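Local coordinates for protein putative hydrolase YdeN (Bacillus subtilis, PDB 1UXO) that probably catalyses hydrolysis of a substrate, as a member of the RBBP9 family of serine hydrolases with the alpha/beta-hydrolase fold, at residues N40-L45 and L53-L58; H20-L25 and V70-G75; K103-L108 and Q140-S145; L86-A91 and I125-H130. The protein carries 2 engineered substitutions. All blocks are in the same frame, centred on the assembly; numbering follows the deposited sequence. Where two conformers were deposited one is given.

Interactions 2 and 3 frame the predicted charge relay system. Interaction 2 contains its serine, Ser73, while interaction 3 holds the loop just after Asp139 and packs beside His166. The two touch where Ser73 OG lies 4.0 Å from Val142 CG2, although their centres are about 18 Å apart. Interaction 1 is nested along the chain within the loop that interaction 2 closes; the side chain of Met41 is about 11 Å from that of Ser73. Interaction 4 lies away from the predicted site, its centre about 21 Å from that of interaction 2, yet both reach the same parallel sheet. Interactions 3 and 4 interleave in sequence, with centres about 27 Å apart.

Interaction 1. Residues N40-L45 and L53-L58; sequences NMPNPL and LDTLSL
Met41, a selenomethionine, starts with CG anti to its carbonyl carbon (chi1 -60°), and bends at both chi2 and chi3 bring its CE methyl to Thr55 and Leu56. In Thr55 the same chi1 of -60° sets OG1 beside the backbone N, while CG2 is anti to that N. CE lies 3.8 Å from Thr55 CG2 and 3.9 Å from Leu56 CD2, the Met41 chain crossing the leucine at about a right angle. A long, flexible, apolar side chain suits this place, since its tip can settle against two successive residues of a helix. Threonine serves a mixed surface: CG2 also approaches the carbonyl of Asn40, whereas OG1 meets the proline ring tip to tip, 3.2 Å from Pro42 CD. That hydroxyl is hydrogen-bonded to Asp51 O, one turn back in the helix, which satisfies it without help from the loop. No hydrogen bond joins residues 40-45 to 53-58, but just before the second range Trp52 NE1 of the same helix is bonded to Pro42 O. The contact folds the loop leaving strand 35-39 back over helix 49-57, within the right-handed beta-alpha-beta crossover to strand 67-72 that belongs to an alpha/beta-hydrolase fold.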
loop_
_atom_site.group_PDB
_atom_site.type_symbol
_atom_site.label_atom_id
_atom_site.label_comp_id
_atom_site.label_asym_id
_atom_site.label_seq_id
_atom_site.Cartn_x
_atom_site.Cartn_y
_atom_site.Cartn_z
ATOM N N ASN A 40 -9.821 1.529 7.612
ATOM C CA ASN A 40 -10.574 0.340 7.300
ATOM C C ASN A 40 -11.344 0.535 6.014
ATOM O O ASN A 40 -11.898 1.621 5.758
ATOM C CB ASN A 40 -11.536 0.007 8.422
ATOM C CG ASN A 40 -10.844 -0.519 9.633
ATOM O OD1 ASN A 40 -10.237 -1.597 9.559
ATOM N ND2 ASN A 40 -10.911 0.213 10.758
HETATM N N MSE A 41 -11.387 -0.520 5.204
HETATM C CA MSE A 41 -12.179 -0.528 3.981
HETATM C C MSE A 41 -13.500 -1.284 4.183
HETATM O O MSE A 41 -13.575 -2.207 5.002
HETATM C CB MSE A 41 -11.378 -1.163 2.852
HETATM C CG MSE A 41 -10.093 -0.431 2.551
HETATM SE SE MSE A 41 -10.354 1.297 1.605
HETATM C CE MSE A 41 -9.782 2.555 3.109
ATOM N N PRO A 42 -14.538 -0.934 3.431
ATOM C CA PRO A 42 -15.821 -1.647 3.563
ATOM C C PRO A 42 -15.786 -3.074 3.033
ATOM O O PRO A 42 -15.160 -3.377 2.051
ATOM C CB PRO A 42 -16.804 -0.778 2.781
ATOM C CG PRO A 42 -16.003 0.070 1.934
ATOM C CD PRO A 42 -14.603 0.162 2.467
ATOM N N ASN A 43 -16.546 -3.924 3.708
ATOM C CA ASN A 43 -16.793 -5.283 3.293
ATOM C C ASN A 43 -15.512 -6.026 2.923
ATOM O O ASN A 43 -15.359 -6.439 1.801
ATOM C CB ASN A 43 -17.766 -5.226 2.140
ATOM C CG ASN A 43 -19.223 -4.922 2.615
ATOM O OD1 ASN A 43 -19.642 -5.357 3.681
ATOM N ND2 ASN A 43 -19.906 -4.026 1.894
ATOM N N PRO A 44 -14.570 -6.172 3.859
ATOM C CA PRO A 44 -13.271 -6.773 3.542
ATOM C C PRO A 44 -13.393 -8.250 3.096
ATOM O O PRO A 44 -12.504 -8.755 2.415
ATOM C CB PRO A 44 -12.476 -6.590 4.843
ATOM C CG PRO A 44 -13.515 -6.528 5.899
ATOM C CD PRO A 44 -14.650 -5.759 5.264
ATOM N N LEU A 45 -14.500 -8.924 3.418
ATOM C CA LEU A 45 -14.690 -10.308 2.900
ATOM C C LEU A 45 -15.212 -10.420 1.460
ATOM O O LEU A 45 -15.046 -11.472 0.822
ATOM C CB LEU A 45 -15.596 -11.113 3.815
ATOM C CG LEU A 45 -15.174 -11.289 5.271
ATOM C CD1 LEU A 45 -16.297 -12.080 5.977
ATOM C CD2 LEU A 45 -13.880 -12.019 5.394
ATOM N N LEU A 53 -12.617 2.854 -3.239
ATOM C CA LEU A 53 -12.314 4.210 -3.716
ATOM C C LEU A 53 -13.162 5.306 -3.056
ATOM O O LEU A 53 -12.641 6.369 -2.722
ATOM C CB LEU A 53 -12.447 4.287 -5.247
ATOM C CG LEU A 53 -11.460 3.419 -6.057
ATOM C CD1 LEU A 53 -11.735 3.591 -7.584
ATOM C CD2 LEU A 53 -10.037 3.701 -5.721
ATOM N N ASP A 54 -14.442 5.045 -2.867
ATOM C CA ASP A 54 -15.340 6.000 -2.152
ATOM C C ASP A 54 -14.880 6.218 -0.712
ATOM O O ASP A 54 -14.857 7.339 -0.251
ATOM C CB ASP A 54 -16.800 5.526 -2.135
ATOM C CG ASP A 54 -17.475 5.644 -3.478
ATOM O OD1 ASP A 54 -17.013 6.381 -4.361
ATOM O OD2 ASP A 54 -18.499 4.990 -3.742
ATOM N N THR A 55 -14.437 5.162 -0.011
ATOM C CA THR A 55 -13.888 5.336 1.323
ATOM C C THR A 55 -12.610 6.155 1.311
ATOM O O THR A 55 -12.438 7.089 2.121
ATOM C CB THR A 55 -13.693 3.963 1.990
ATOM O OG1 THR A 55 -14.936 3.301 2.091
ATOM C CG2 THR A 55 -13.261 4.073 3.396
ATOM N N LEU A 56 -11.681 5.850 0.395
ATOM C CA LEU A 56 -10.489 6.659 0.348
ATOM C C LEU A 56 -10.813 8.158 0.115
ATOM O O LEU A 56 -10.140 9.046 0.633
ATOM C CB LEU A 56 -9.535 6.138 -0.744
ATOM C CG LEU A 56 -8.939 4.741 -0.448
ATOM C CD1 LEU A 56 -8.429 4.039 -1.720
ATOM C CD2 LEU A 56 -7.847 4.819 0.661
ATOM N N SER A 57 -11.831 8.421 -0.696
ATOM C CA SER A 57 -12.191 9.776 -1.061
ATOM C C SER A 57 -12.677 10.586 0.159
ATOM O O SER A 57 -12.581 11.809 0.138
ATOM C CB SER A 57 -13.184 9.765 -2.235
ATOM O OG SER A 57 -14.481 9.759 -1.665
ATOM N N LEU A 58 -13.060 9.914 1.242
ATOM C CA LEU A 58 -13.455 10.602 2.494
ATOM C C LEU A 58 -12.302 11.394 3.101
ATOM O O LEU A 58 -12.558 12.316 3.882
ATOM C CB LEU A 58 -13.925 9.607 3.546
ATOM C CG LEU A 58 -15.185 8.829 3.203
ATOM C CD1 LEU A 58 -15.415 7.731 4.183
ATOM C CD2 LEU A 58 -16.424 9.690 3.078
#

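Interaction 2. Residues H20-L25 and V70-G75; sequences HWFPWL and VAHSLG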
loop_
_atom_site.group_PDB
_atom_site.type_symbol
_atom_site.label_atom_id
_atom_site.label_comp_id
_atom_site.label_asym_id
_atom_site.label_seq_id
_atom_site.Cartn_x
_atom_site.Cartn_y
_atom_site.Cartn_z
ATOM N N HIS A 20 -2.318 -8.062 11.419
ATOM C CA HIS A 20 -0.966 -8.028 10.848
ATOM C C HIS A 20 -0.077 -7.019 11.598
ATOM O O HIS A 20 -0.120 -6.947 12.856
ATOM C CB HIS A 20 -1.061 -7.859 9.291
ATOM C CG HIS A 20 -2.067 -8.789 8.677
ATOM N ND1 HIS A 20 -2.233 -10.070 9.129
ATOM C CD2 HIS A 20 -2.971 -8.619 7.688
ATOM C CE1 HIS A 20 -3.223 -10.647 8.468
ATOM N NE2 HIS A 20 -3.672 -9.786 7.574
ATOM N N TRP A 21 0.655 -6.230 10.846
ATOM C CA TRP A 21 1.680 -5.306 11.363
ATOM C C TRP A 21 1.193 -3.842 11.473
ATOM O O TRP A 21 1.992 -2.949 11.789
ATOM C CB TRP A 21 2.959 -5.412 10.515
ATOM C CG TRP A 21 2.709 -5.585 9.080
ATOM C CD1 TRP A 21 2.531 -6.778 8.420
ATOM C CD2 TRP A 21 2.528 -4.556 8.100
ATOM N NE1 TRP A 21 2.257 -6.549 7.105
ATOM C CE2 TRP A 21 2.245 -5.200 6.878
ATOM C CE3 TRP A 21 2.563 -3.152 8.130
ATOM C CZ2 TRP A 21 2.002 -4.499 5.696
ATOM C CZ3 TRP A 21 2.332 -2.451 6.935
ATOM C CH2 TRP A 21 2.050 -3.146 5.736
ATOM N N PHE A 22 -0.097 -3.588 11.228
ATOM C CA PHE A 22 -0.583 -2.204 11.146
ATOM C C PHE A 22 -0.545 -1.505 12.524
ATOM O O PHE A 22 -0.077 -0.375 12.630
ATOM C CB PHE A 22 -2.008 -2.070 10.443
ATOM C CG PHE A 22 -2.212 -3.000 9.249
ATOM C CD1 PHE A 22 -1.233 -3.089 8.223
ATOM C CD2 PHE A 22 -3.334 -3.828 9.139
ATOM C CE1 PHE A 22 -1.422 -3.946 7.135
ATOM C CE2 PHE A 22 -3.503 -4.656 8.044
ATOM C CZ PHE A 22 -2.534 -4.733 7.060
ATOM N N PRO A 23 -1.054 -2.144 13.570
ATOM C CA PRO A 23 -0.966 -1.536 14.900
ATOM C C PRO A 23 0.471 -1.309 15.272
ATOM O O PRO A 23 0.752 -0.191 15.716
ATOM C CB PRO A 23 -1.642 -2.550 15.841
ATOM C CG PRO A 23 -2.469 -3.372 14.932
ATOM C CD PRO A 23 -1.847 -3.406 13.571
ATOM N N TRP A 24 1.354 -2.284 15.036
ATOM C CA TRP A 24 2.785 -2.051 15.353
ATOM C C TRP A 24 3.330 -0.795 14.631
ATOM O O TRP A 24 4.045 0.038 15.221
ATOM C CB TRP A 24 3.622 -3.244 15.018
ATOM C CG TRP A 24 5.102 -3.060 15.372
ATOM C CD1 TRP A 24 5.687 -3.373 16.546
ATOM C CD2 TRP A 24 6.123 -2.541 14.540
ATOM N NE1 TRP A 24 7.021 -3.085 16.499
ATOM C CE2 TRP A 24 7.304 -2.534 15.283
ATOM C CE3 TRP A 24 6.157 -2.052 13.229
ATOM C CZ2 TRP A 24 8.521 -2.087 14.754
ATOM C CZ3 TRP A 24 7.387 -1.597 12.702
ATOM C CH2 TRP A 24 8.523 -1.605 13.473
ATOM N N LEU A 25 3.032 -0.689 13.348
ATOM C CA LEU A 25 3.581 0.437 12.571
ATOM C C LEU A 25 3.038 1.781 13.073
ATOM O O LEU A 25 3.800 2.738 13.253
ATOM C CB LEU A 25 3.286 0.243 11.106
ATOM C CG LEU A 25 3.725 1.355 10.164
ATOM C CD1 LEU A 25 5.208 1.562 10.247
ATOM C CD2 LEU A 25 3.404 0.905 8.767
ATOM N N VAL A 70 0.835 3.811 2.975
ATOM C CA VAL A 70 1.409 2.487 3.111
ATOM C C VAL A 70 0.251 1.517 2.930
ATOM O O VAL A 70 -0.721 1.564 3.669
ATOM C CB VAL A 70 2.041 2.290 4.496
ATOM C CG1 VAL A 70 2.546 0.818 4.695
ATOM C CG2 VAL A 70 3.146 3.315 4.692
ATOM N N ALA A 71 0.372 0.623 1.980
ATOM C CA ALA A 71 -0.708 -0.314 1.680
ATOM C C ALA A 71 -0.199 -1.730 1.665
ATOM O O ALA A 71 0.989 -1.952 1.375
ATOM C CB ALA A 71 -1.307 0.047 0.329
ATOM N N HIS A 72 -1.113 -2.676 1.962
ATOM C CA HIS A 72 -0.814 -4.066 1.931
ATOM C C HIS A 72 -1.748 -4.812 0.980
ATOM O O HIS A 72 -2.980 -4.620 0.994
ATOM C CB HIS A 72 -0.912 -4.686 3.339
ATOM C CG HIS A 72 -0.519 -6.148 3.387
ATOM N ND1 HIS A 72 -1.294 -7.093 4.030
ATOM C CD2 HIS A 72 0.579 -6.812 2.929
ATOM C CE1 HIS A 72 -0.708 -8.280 3.930
ATOM N NE2 HIS A 72 0.430 -8.142 3.280
ATOM N N SER A 73 -1.123 -5.575 0.102
ATOM C CA SER A 73 -1.798 -6.507 -0.791
ATOM C C SER A 73 -2.885 -5.796 -1.627
ATOM O O SER A 73 -2.559 -4.834 -2.374
ATOM C CB SER A 73 -2.266 -7.722 0.038
ATOM O OG SER A 73 -2.593 -8.814 -0.824
ATOM N N LEU A 74 -4.156 -6.173 -1.452
ATOM C CA LEU A 74 -5.269 -5.534 -2.225
ATOM C C LEU A 74 -5.370 -4.033 -2.059
ATOM O O LEU A 74 -5.806 -3.321 -2.981
ATOM C CB LEU A 74 -6.613 -6.183 -1.914
ATOM C CG LEU A 74 -7.775 -5.857 -2.838
ATOM C CD1 LEU A 74 -7.570 -6.401 -4.300
ATOM C CD2 LEU A 74 -9.119 -6.352 -2.220
ATOM N N GLY A 75 -4.908 -3.499 -0.934
ATOM C CA GLY A 75 -4.897 -2.048 -0.775
ATOM C C GLY A 75 -4.028 -1.335 -1.784
ATOM O O GLY A 75 -4.224 -0.153 -2.060
#
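Val70 faces the helix that starts after Trp21, and its CG1 methyl meets two side chains. It sits at the edge of the Trp21 indole, in the ring plane and 4.0 Å from CZ3, and meets Leu25 tip to tip, with Leu25 CD2 at 4.2 Å. A branched residue suits a buried strand covered by large apolar groups. Ala71 points away, toward the other side of the sheet. His72 then turns back to the helix, its CG anti to the backbone N (chi1 -176°). Trp21 CZ2 lies 3.8 Å from His72 CB, and the two aromatic systems form an edge-to-face pair with planes at 74°, the indole presenting its edge. Phe22 approaches at about a right angle, bringing CE1 to 3.9 Å from the same CB. His20 completes the aromatic cluster. Ser73, the predicted nucleophile, has the positive phi (55°) expected of a nucleophile elbow, here a type II' turn closed by Gly75 N bonding to His72 O. A side chain at Gly75 would be crowded by the carbonyl oxygen of His72, so glycine suits the place. No hydrogen bond joins the two segments; instead, the rings of Trp21, Phe22 and His20 pack against His72 while its NE2 bonds to His166 O. Such chemistry implies a second-shell residue, held by aromatic packing and consistent with positioning the backbone of the predicted catalytic histidine.

Interaction 3. Residues K103-L108 and Q140-S145; sequences KSLPTL and QIVPFS
Leu105 and Val142 bring their backbones to 6.6 Å between CA atoms, and Thr107 and Ile141 come equally near. On the first side the chain makes a type I turn from Leu105 to Leu108; on the other, an irregular run leads to Pro143, at the N-cap position of helix 144-153. The backbones do not bond directly. One water joins them, accepting from Thr107 N at 3.1 Å and donating to Ile141 O at 2.7 Å, thereby giving a partner to one backbone group of each segment. Leucine suits position 105 because it points its two methyls into the other segment: CD1 rests 4.0 Å from Val142 CG2, and CD2 lies 4.3 Å from Pro143 CD. Val142 has CG1 anti to the backbone N (chi1 -176°), leaving CG2 for the leucine. In the alpha/beta-hydrolase fold the loop after such a strand as 128-136 carries the catalytic acid, predicted here to be Asp139; its OD1 accepts hydrogen bonds from both Ile141 N and Val142 N, and the side chains of these two residues touch His166. Across the contact Ile141 uses its CG2 branch, which meets Leu108 CD1 at 3.8 Å as the two side chains cross obliquely. At the far end of the contact a second water accepts from Lys103 NZ and is hydrogen-bonded to Ser145 OG. The extended lysine suits this span, its NZ also forming a salt bridge with Asp149 and a cation-pi contact with Phe146.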
loop_
_atom_site.group_PDB
_atom_site.type_symbol
_atom_site.label_atom_id
_atom_site.label_comp_id
_atom_site.label_asym_id
_atom_site.label_seq_id
_atom_site.Cartn_x
_atom_site.Cartn_y
_atom_site.Cartn_z
ATOM N N LYS A 103 -2.172 -6.740 -11.485
ATOM C CA LYS A 103 -2.825 -7.687 -12.404
ATOM C C LYS A 103 -3.461 -8.832 -11.622
ATOM O O LYS A 103 -3.212 -9.001 -10.419
ATOM C CB LYS A 103 -1.861 -8.247 -13.420
ATOM C CG LYS A 103 -0.737 -9.142 -12.863
ATOM C CD LYS A 103 0.389 -9.209 -13.865
ATOM C CE LYS A 103 1.506 -10.042 -13.409
ATOM N NZ LYS A 103 2.595 -10.166 -14.428
ATOM N N SER A 104 -4.319 -9.607 -12.295
ATOM C CA SER A 104 -5.080 -10.662 -11.640
ATOM C C SER A 104 -4.215 -11.616 -10.858
ATOM O O SER A 104 -3.190 -12.103 -11.375
ATOM C CB SER A 104 -5.753 -11.526 -12.728
ATOM O OG SER A 104 -6.372 -12.643 -12.189
ATOM N N LEU A 105 -4.654 -11.945 -9.653
ATOM C CA LEU A 105 -4.049 -12.979 -8.843
ATOM C C LEU A 105 -4.716 -14.332 -9.136
ATOM O O LEU A 105 -5.914 -14.515 -8.879
ATOM C CB LEU A 105 -4.225 -12.647 -7.354
ATOM C CG LEU A 105 -3.572 -11.345 -6.871
ATOM C CD1 LEU A 105 -3.818 -11.276 -5.370
ATOM C CD2 LEU A 105 -2.069 -11.253 -7.201
ATOM N N PRO A 106 -3.989 -15.265 -9.734
ATOM C CA PRO A 106 -4.619 -16.545 -10.061
ATOM C C PRO A 106 -5.329 -17.256 -8.912
ATOM O O PRO A 106 -6.329 -17.933 -9.165
ATOM C CB PRO A 106 -3.464 -17.366 -10.624
ATOM C CG PRO A 106 -2.552 -16.343 -11.136
ATOM C CD PRO A 106 -2.570 -15.242 -10.123
ATOM N N THR A 107 -4.855 -17.109 -7.674
ATOM C CA THR A 107 -5.496 -17.841 -6.586
ATOM C C THR A 107 -6.648 -17.048 -5.961
ATOM O O THR A 107 -7.343 -17.586 -5.103
ATOM C CB THR A 107 -4.533 -18.302 -5.533
ATOM O OG1 THR A 107 -3.971 -17.152 -4.906
ATOM C CG2 THR A 107 -3.357 -19.104 -6.142
ATOM N N LEU A 108 -6.835 -15.791 -6.365
ATOM C CA LEU A 108 -7.908 -14.903 -5.867
ATOM C C LEU A 108 -8.541 -14.110 -7.030
ATOM O O LEU A 108 -8.548 -12.879 -7.072
ATOM C CB LEU A 108 -7.312 -13.951 -4.823
ATOM C CG LEU A 108 -7.042 -14.576 -3.444
ATOM C CD1 LEU A 108 -6.316 -13.566 -2.504
ATOM C CD2 LEU A 108 -8.338 -15.008 -2.770
ATOM N N GLN A 140 3.001 -16.955 -1.729
ATOM C CA GLN A 140 2.173 -17.812 -2.532
ATOM C C GLN A 140 0.807 -17.184 -2.879
ATOM O O GLN A 140 -0.024 -17.839 -3.543
ATOM C CB GLN A 140 1.965 -19.133 -1.761
ATOM C CG GLN A 140 3.287 -19.907 -1.402
ATOM C CD GLN A 140 4.033 -20.269 -2.621
ATOM O OE1 GLN A 140 3.447 -20.877 -3.548
ATOM N NE2 GLN A 140 5.298 -19.816 -2.722
ATOM N N ILE A 141 0.557 -15.952 -2.451
ATOM C CA ILE A 141 -0.705 -15.248 -2.776
ATOM C C ILE A 141 -0.466 -14.215 -3.859
ATOM O O ILE A 141 -1.117 -14.222 -4.906
ATOM C CB ILE A 141 -1.339 -14.617 -1.531
ATOM C CG1 ILE A 141 -1.723 -15.713 -0.515
ATOM C CG2 ILE A 141 -2.569 -13.801 -1.984
ATOM C CD1 ILE A 141 -2.116 -15.202 0.874
ATOM N N VAL A 142 0.495 -13.321 -3.601
ATOM C CA VAL A 142 1.009 -12.378 -4.596
ATOM C C VAL A 142 2.413 -12.821 -5.047
ATOM O O VAL A 142 3.390 -12.600 -4.347
ATOM C CB VAL A 142 1.090 -10.946 -4.053
ATOM C CG1 VAL A 142 1.541 -10.013 -5.162
ATOM C CG2 VAL A 142 -0.295 -10.468 -3.583
ATOM N N PRO A 143 2.539 -13.427 -6.197
ATOM C CA PRO A 143 3.865 -13.896 -6.630
ATOM C C PRO A 143 4.824 -12.749 -6.682
ATOM O O PRO A 143 4.494 -11.610 -7.106
ATOM C CB PRO A 143 3.598 -14.511 -8.001
ATOM C CG PRO A 143 2.145 -14.834 -7.961
ATOM C CD PRO A 143 1.469 -13.761 -7.165
ATOM N N PHE A 144 6.020 -13.010 -6.165
ATOM C CA PHE A 144 7.097 -12.036 -6.177
ATOM C C PHE A 144 7.308 -11.319 -7.489
ATOM O O PHE A 144 7.498 -10.088 -7.508
ATOM C CB PHE A 144 8.430 -12.669 -5.702
ATOM C CG PHE A 144 9.575 -11.680 -5.676
ATOM C CD1 PHE A 144 9.668 -10.749 -4.656
ATOM C CD2 PHE A 144 10.562 -11.706 -6.680
ATOM C CE1 PHE A 144 10.739 -9.839 -4.645
ATOM C CE2 PHE A 144 11.640 -10.819 -6.645
ATOM C CZ PHE A 144 11.698 -9.866 -5.665
ATOM N N SER A 145 7.222 -12.061 -8.592
ATOM C CA SER A 145 7.385 -11.483 -9.932
ATOM C C SER A 145 6.367 -10.391 -10.240
ATOM O O SER A 145 6.656 -9.439 -10.959
ATOM C CB SER A 145 7.289 -12.587 -11.001
ATOM O OG SER A 145 6.015 -13.180 -10.975
HETATM O O HOH W 1 5.001 -11.643 -13.498
HETATM O O HOH W 2 -2.228 -15.857 -6.680
#

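Interaction 4. Residues L86-A91 and I125-H130; sequences LQLRAA and IESAKH. Engineered in segment 86-91: Ala90 (natural residue Lys), Ala91 (natural residue Gln).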
loop_
_atom_site.group_PDB
_atom_site.type_symbol
_atom_site.label_atom_id
_atom_site.label_comp_id
_atom_site.label_asym_id
_atom_site.label_seq_id
_atom_site.Cartn_x
_atom_site.Cartn_y
_atom_site.Cartn_z
ATOM N N LEU A 86 -6.998 11.226 -9.037
ATOM C CA LEU A 86 -6.868 12.332 -8.091
ATOM C C LEU A 86 -6.250 13.564 -8.762
ATOM O O LEU A 86 -5.210 13.479 -9.398
ATOM C CB LEU A 86 -5.947 11.858 -6.977
ATOM C CG LEU A 86 -6.012 12.570 -5.652
ATOM C CD1 LEU A 86 -7.461 12.594 -5.167
ATOM C CD2 LEU A 86 -5.114 11.835 -4.648
ATOM N N GLN A 87 -6.907 14.713 -8.618
ATOM C CA GLN A 87 -6.351 15.993 -9.041
ATOM C C GLN A 87 -5.488 16.511 -7.917
ATOM O O GLN A 87 -5.997 16.808 -6.816
ATOM C CB GLN A 87 -7.429 17.045 -9.374
ATOM C CG GLN A 87 -6.789 18.403 -9.683
ATOM C CD GLN A 87 -7.313 19.175 -10.911
ATOM O OE1 GLN A 87 -8.491 19.578 -10.928
ATOM N NE2 GLN A 87 -6.411 19.448 -11.913
ATOM N N LEU A 88 -4.195 16.576 -8.152
ATOM C CA LEU A 88 -3.245 16.973 -7.111
ATOM C C LEU A 88 -2.505 18.206 -7.549
ATOM O O LEU A 88 -2.088 18.311 -8.707
ATOM C CB LEU A 88 -2.219 15.866 -6.899
ATOM C CG LEU A 88 -2.670 14.604 -6.162
ATOM C CD1 LEU A 88 -1.587 13.509 -6.243
ATOM C CD2 LEU A 88 -3.010 14.924 -4.721
ATOM N N ARG A 89 -2.328 19.136 -6.627
ATOM C CA ARG A 89 -1.551 20.349 -6.894
ATOM C C ARG A 89 -0.063 20.023 -6.864
ATOM O O ARG A 89 0.760 20.652 -7.532
ATOM C CB ARG A 89 -1.852 21.377 -5.805
ATOM N N ALA A 90 0.288 19.050 -6.024
ATOM C CA ALA A 90 1.640 18.525 -6.012
ATOM C C ALA A 90 1.611 17.047 -5.537
ATOM O O ALA A 90 0.643 16.585 -4.943
ATOM C CB ALA A 90 2.518 19.346 -5.096
ATOM N N ALA A 91 2.716 16.369 -5.779
ATOM C CA ALA A 91 2.855 14.938 -5.472
ATOM C C ALA A 91 2.690 14.750 -3.964
ATOM O O ALA A 91 3.093 15.598 -3.168
ATOM C CB ALA A 91 4.226 14.438 -5.960
ATOM N N ILE A 125 3.585 7.796 -11.037
ATOM C CA ILE A 125 4.887 8.324 -10.796
ATOM C C ILE A 125 4.829 9.811 -10.372
ATOM O O ILE A 125 5.462 10.218 -9.397
ATOM C CB ILE A 125 5.856 8.082 -12.009
ATOM C CG1 ILE A 125 6.170 6.596 -12.124
ATOM C CG2 ILE A 125 7.182 8.893 -11.787
ATOM C CD1 ILE A 125 6.801 6.188 -13.422
ATOM N N GLU A 126 4.002 10.597 -11.058
ATOM C CA GLU A 126 3.899 12.011 -10.769
ATOM C C GLU A 126 3.097 12.320 -9.523
ATOM O O GLU A 126 3.115 13.404 -9.079
ATOM C CB GLU A 126 3.313 12.743 -11.987
ATOM C CG GLU A 126 4.389 12.785 -13.055
ATOM C CD GLU A 126 3.952 13.299 -14.393
ATOM O OE1 GLU A 126 2.790 13.734 -14.515
ATOM O OE2 GLU A 126 4.796 13.248 -15.320
ATOM N N SER A 127 2.411 11.331 -8.989
ATOM C CA SER A 127 1.545 11.489 -7.832
ATOM C C SER A 127 2.204 11.224 -6.464
ATOM O O SER A 127 1.617 11.560 -5.425
ATOM C CB SER A 127 0.321 10.553 -7.974
ATOM O OG SER A 127 -0.505 11.017 -9.032
ATOM N N ALA A 128 3.413 10.682 -6.477
ATOM C CA ALA A 128 4.106 10.233 -5.264
ATOM C C ALA A 128 5.597 10.463 -5.396
ATOM O O ALA A 128 6.261 9.857 -6.235
ATOM C CB ALA A 128 3.780 8.808 -4.966
ATOM N N LYS A 129 6.141 11.342 -4.564
ATOM C CA LYS A 129 7.563 11.698 -4.693
ATOM C C LYS A 129 8.512 10.524 -4.469
ATOM O O LYS A 129 9.511 10.349 -5.183
ATOM C CB LYS A 129 7.876 12.881 -3.757
ATOM C CG LYS A 129 9.298 13.351 -3.736
ATOM C CD LYS A 129 9.472 14.561 -2.794
ATOM C CE LYS A 129 10.798 15.290 -3.041
ATOM N NZ LYS A 129 11.316 16.016 -1.797
ATOM N N HIS A 130 8.220 9.738 -3.459
ATOM C CA HIS A 130 8.998 8.582 -3.110
ATOM C C HIS A 130 8.146 7.332 -3.263
ATOM O O HIS A 130 7.022 7.313 -2.813
ATOM C CB HIS A 130 9.467 8.717 -1.657
ATOM C CG HIS A 130 10.352 9.918 -1.422
ATOM N ND1 HIS A 130 11.659 9.968 -1.837
ATOM C CD2 HIS A 130 10.103 11.096 -0.799
ATOM C CE1 HIS A 130 12.177 11.154 -1.512
ATOM N NE2 HIS A 130 11.258 11.852 -0.861
#
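Leu88 reaches Ser127 with the tip of its side chain. The bond to CB is directed at segment 125-130, CG stands anti to the carbonyl carbon (chi1 -74°), and the extended chi2 of 171° carries CD1 forward to make the contact. That methyl lies 3.8 Å from Ser127 O and 3.9 Å from Ser127 OG, with the serine CB close as well. Leucine is long enough to bring a methyl against Ser127, and the small serine leaves room for it; Ser127 OG is itself hydrogen-bonded to Lys123 O, one turn back. Segment 86-91 leads into strand 92-98, and 125-130 runs from helix 121-127 into strand 128-136, its neighbour in the parallel sheet of the alpha/beta-hydrolase fold; the residue next after Ala91, Leu92, shares backbone hydrogen bonds with Ser127 and Lys129. Ala91, an engineered residue, approaches Ser127 to 4.4 Å between CA atoms. Its CB is 3.5 Å from Glu126 O and 3.9 Å from Ala128 N, so this short side chain meets mainly backbone. Its CA makes a CA-H...O contact with Ser127 O at 3.6 Å, rather bent at 121°. At the start of 86-91, Leu86 O accepts a hydrogen bond from Lys123 NZ of helix 121-127.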